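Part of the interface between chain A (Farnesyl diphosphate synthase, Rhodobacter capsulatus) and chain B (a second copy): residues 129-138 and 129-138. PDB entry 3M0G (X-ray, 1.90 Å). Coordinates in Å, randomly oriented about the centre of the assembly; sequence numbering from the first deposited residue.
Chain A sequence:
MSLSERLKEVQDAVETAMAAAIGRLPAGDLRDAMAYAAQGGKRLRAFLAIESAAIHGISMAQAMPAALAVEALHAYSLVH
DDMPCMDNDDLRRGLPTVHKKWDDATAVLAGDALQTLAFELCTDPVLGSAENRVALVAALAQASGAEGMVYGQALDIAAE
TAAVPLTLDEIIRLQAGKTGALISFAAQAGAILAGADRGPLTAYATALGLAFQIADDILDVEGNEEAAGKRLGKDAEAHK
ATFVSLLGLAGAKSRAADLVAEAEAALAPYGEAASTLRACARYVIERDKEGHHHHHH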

# COMPACT_ATOMS: atom_id res chain seq x y z
N SER A 129 -17.58 10.16 8.70
CA SER A 129 -18.27 10.02 7.43
C SER A 129 -17.36 9.42 6.36
O SER A 129 -16.15 9.54 6.43
N ALA A 130 -17.99 8.79 5.37
CA ALA A 130 -17.28 8.23 4.23
C ALA A 130 -16.50 9.31 3.46
O ALA A 130 -15.37 9.06 3.04
N GLU A 131 -17.10 10.50 3.30
CA GLU A 131 -16.42 11.59 2.59
C GLU A 131 -15.11 11.95 3.26
O GLU A 131 -14.10 12.15 2.60
N ASN A 132 -15.13 12.01 4.59
CA ASN A 132 -13.91 12.28 5.35
C ASN A 132 -12.87 11.13 5.34
O ASN A 132 -11.66 11.38 5.34
N ARG A 133 -13.35 9.88 5.30
CA ARG A 133 -12.46 8.73 5.20
C ARG A 133 -11.76 8.67 3.84
O ARG A 133 -10.57 8.41 3.79
N VAL A 134 -12.49 8.94 2.75
CA VAL A 134 -11.91 8.95 1.40
C VAL A 134 -10.90 10.09 1.21
O VAL A 134 -9.90 9.93 0.51
N ALA A 135 -11.18 11.23 1.85
CA ALA A 135 -10.26 12.36 1.93
C ALA A 135 -9.02 11.96 2.73
O ALA A 135 -7.93 12.29 2.31
N LEU A 136 -9.21 11.22 3.82
CA LEU A 136 -8.07 10.67 4.61
C LEU A 136 -7.18 9.74 3.76
O LEU A 136 -5.94 9.79 3.83
N VAL A 137 -7.83 8.89 2.98
CA VAL A 137 -7.15 7.95 2.07
C VAL A 137 -6.33 8.68 1.02
O VAL A 137 -5.15 8.38 0.87
N ALA A 138 -6.94 9.63 0.29
CA ALA A 138 -6.21 10.39 -0.73
C ALA A 138 -5.00 11.10 -0.16
O ALA A 138 -3.93 11.03 -0.75
N SER B 129 -20.02 7.49 -5.39
CA SER B 129 -20.20 8.00 -4.02
C SER B 129 -18.96 7.73 -3.17
O SER B 129 -18.24 6.76 -3.42
N ALA B 130 -18.70 8.60 -2.20
CA ALA B 130 -17.63 8.36 -1.21
C ALA B 130 -17.81 7.03 -0.47
O ALA B 130 -16.82 6.37 -0.09
N GLU B 131 -19.08 6.68 -0.22
CA GLU B 131 -19.45 5.45 0.47
C GLU B 131 -19.00 4.19 -0.29
O GLU B 131 -18.42 3.28 0.30
N ASN B 132 -19.27 4.15 -1.59
CA ASN B 132 -18.81 3.04 -2.44
C ASN B 132 -17.28 3.06 -2.55
O ASN B 132 -16.63 2.01 -2.56
N ARG B 133 -16.69 4.26 -2.61
CA ARG B 133 -15.23 4.37 -2.74
C ARG B 133 -14.50 3.84 -1.51
O ARG B 133 -13.50 3.15 -1.65
N VAL B 134 -15.02 4.13 -0.32
CA VAL B 134 -14.39 3.59 0.88
C VAL B 134 -14.59 2.07 0.96
O VAL B 134 -13.72 1.39 1.43
N ALA B 135 -15.73 1.56 0.51
CA ALA B 135 -15.95 0.11 0.47
C ALA B 135 -14.97 -0.50 -0.53
O ALA B 135 -14.54 -1.64 -0.35
N LEU B 136 -14.65 0.24 -1.59
CA LEU B 136 -13.65 -0.19 -2.57
C LEU B 136 -12.24 -0.31 -1.95
O LEU B 136 -11.58 -1.34 -2.13
N VAL B 137 -11.81 0.71 -1.21
CA VAL B 137 -10.52 0.72 -0.48
C VAL B 137 -10.44 -0.41 0.54
O VAL B 137 -9.42 -1.11 0.61
N ALA B 138 -11.50 -0.59 1.34
CA ALA B 138 -11.53 -1.65 2.35
C ALA B 138 -11.38 -3.02 1.68
O ALA B 138 -10.64 -3.86 2.16

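Two copies of the same helix start cross at 49°, their axes 8.3 Å apart at closest approach, with the alanines at position 130 buried where the helix starts come together. A:Ser129 takes no part in the contact: its side chain, chi1 p, caps its own helix, with OG accepting from A:Asn132 N at 3.2 Å, and B:Ser129 does the same in its chain.

A:Ala130 points toward the partner and is buried in the contact. Its CB lies 4.1 Å from B:Ala130 CB and 4.2 Å from B:Val134 CG1, while its carbonyl carbon C sits 3.8 Å from B:Ala130 CB, so methyl packs on backbone as well as on methyl. A:Glu131 leaves its helix sideways, with chi1 off at -107°, yet its end swings back until OE2 is 3.4 Å from B:Ala130 CB. B:Glu131 answers with OE1 3.3 Å from A:Ala130 CB; each carboxylate thus borders an alanine of the other chain. A:Asn132 points away and is untouched.

A:Arg133 (m, t, m) points toward chain B, and its aliphatic base is useful: CB is 4.1 Å from B:Val134 CG2, and B:Val134 CG1 lies over one face of the guanidinium. A:Arg133 NH2 lies 4.2 Å from B:Glu131 OE2, opposite charges near each other but beyond a salt bridge. No hydrogen bond links the two stretches.

A:Val134 and B:Val134 are both buried and p, and each has 68 Å² covered by the other stretch. A:Val134 CG1 packs 4.0 Å from B:Ala130 CB, and A:Val134 CG2 lies 3.8 Å from B:Arg133 NH1. A:Ala135 and A:Leu136 make no contact. One turn beyond A:Val134, A:Val137, chi1 t, closes the row, its CG1 4.1 Å from B:Val137 CG2. The rule is a stripe of alanine, valine, valine, with charged side chains beside the alanine and the first valine.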

# COMPACT_ATOMS: atom_id res chain seq x y z
CB SER A 129 -18.78 11.38 6.94
OG SER A 129 -17.70 12.22 6.56
CB ALA A 130 -18.26 7.49 3.33
CB GLU A 131 -17.31 12.83 2.41
CG GLU A 131 -17.80 13.03 0.98
CD GLU A 131 -19.22 12.53 0.73
OE1 GLU A 131 -19.88 13.06 -0.19
OE2 GLU A 131 -19.70 11.62 1.45
CB ASN A 132 -14.25 12.80 6.76
CG ASN A 132 -14.87 14.20 6.72
OD1 ASN A 132 -15.14 14.76 5.64
ND2 ASN A 132 -15.12 14.77 7.90
CB ARG A 133 -13.18 7.42 5.53
CG ARG A 133 -13.45 7.23 7.03
CD ARG A 133 -14.25 5.92 7.29
NE ARG A 133 -15.68 6.09 7.04
CZ ARG A 133 -16.56 5.11 6.89
NH1 ARG A 133 -16.18 3.84 6.91
NH2 ARG A 133 -17.85 5.40 6.68
CB VAL A 134 -13.00 8.95 0.29
CG1 VAL A 134 -13.66 10.30 0.15
CG2 VAL A 134 -12.42 8.49 -1.06
CB ALA A 135 -10.95 13.56 2.61
CB LEU A 136 -8.57 9.92 5.84
CG LEU A 136 -7.46 9.52 6.84
CD1 LEU A 136 -6.89 10.76 7.44
CD2 LEU A 136 -7.97 8.55 7.93
CB VAL A 137 -8.16 6.97 1.42
CG1 VAL A 137 -7.48 6.12 0.32
CG2 VAL A 137 -8.72 6.04 2.50
CB ALA A 138 -7.09 11.38 -1.44
CB SER B 129 -21.46 7.41 -3.37
OG SER B 129 -21.27 6.07 -2.93
CB ALA B 130 -17.57 9.52 -0.21
CB GLU B 131 -20.97 5.39 0.66
CG GLU B 131 -21.40 4.86 2.02
CD GLU B 131 -21.41 5.94 3.10
OE1 GLU B 131 -21.51 7.14 2.76
OE2 GLU B 131 -21.33 5.57 4.30
CB ASN B 132 -19.49 3.10 -3.83
CG ASN B 132 -20.99 2.82 -3.77
OD1 ASN B 132 -21.51 2.38 -2.74
ND2 ASN B 132 -21.70 3.07 -4.88
CB ARG B 133 -14.80 5.80 -3.09
CG ARG B 133 -15.04 6.18 -4.57
CD ARG B 133 -14.53 7.57 -4.88
NE ARG B 133 -15.51 8.59 -4.54
CZ ARG B 133 -15.24 9.83 -4.15
NH1 ARG B 133 -13.98 10.24 -4.01
NH2 ARG B 133 -16.23 10.67 -3.87
CB VAL B 134 -14.86 4.32 2.17
CG1 VAL B 134 -16.26 3.86 2.62
CG2 VAL B 134 -13.85 4.09 3.30
CB ALA B 135 -17.39 -0.21 0.09
CB LEU B 136 -13.66 0.72 -3.82
CG LEU B 136 -12.94 0.13 -5.03
CD1 LEU B 136 -13.77 -1.00 -5.63
CD2 LEU B 136 -12.65 1.22 -6.07
CB VAL B 137 -10.25 2.11 0.24
CG1 VAL B 137 -9.01 2.07 1.15
CG2 VAL B 137 -10.14 3.23 -0.79
CB ALA B 138 -12.82 -1.60 3.20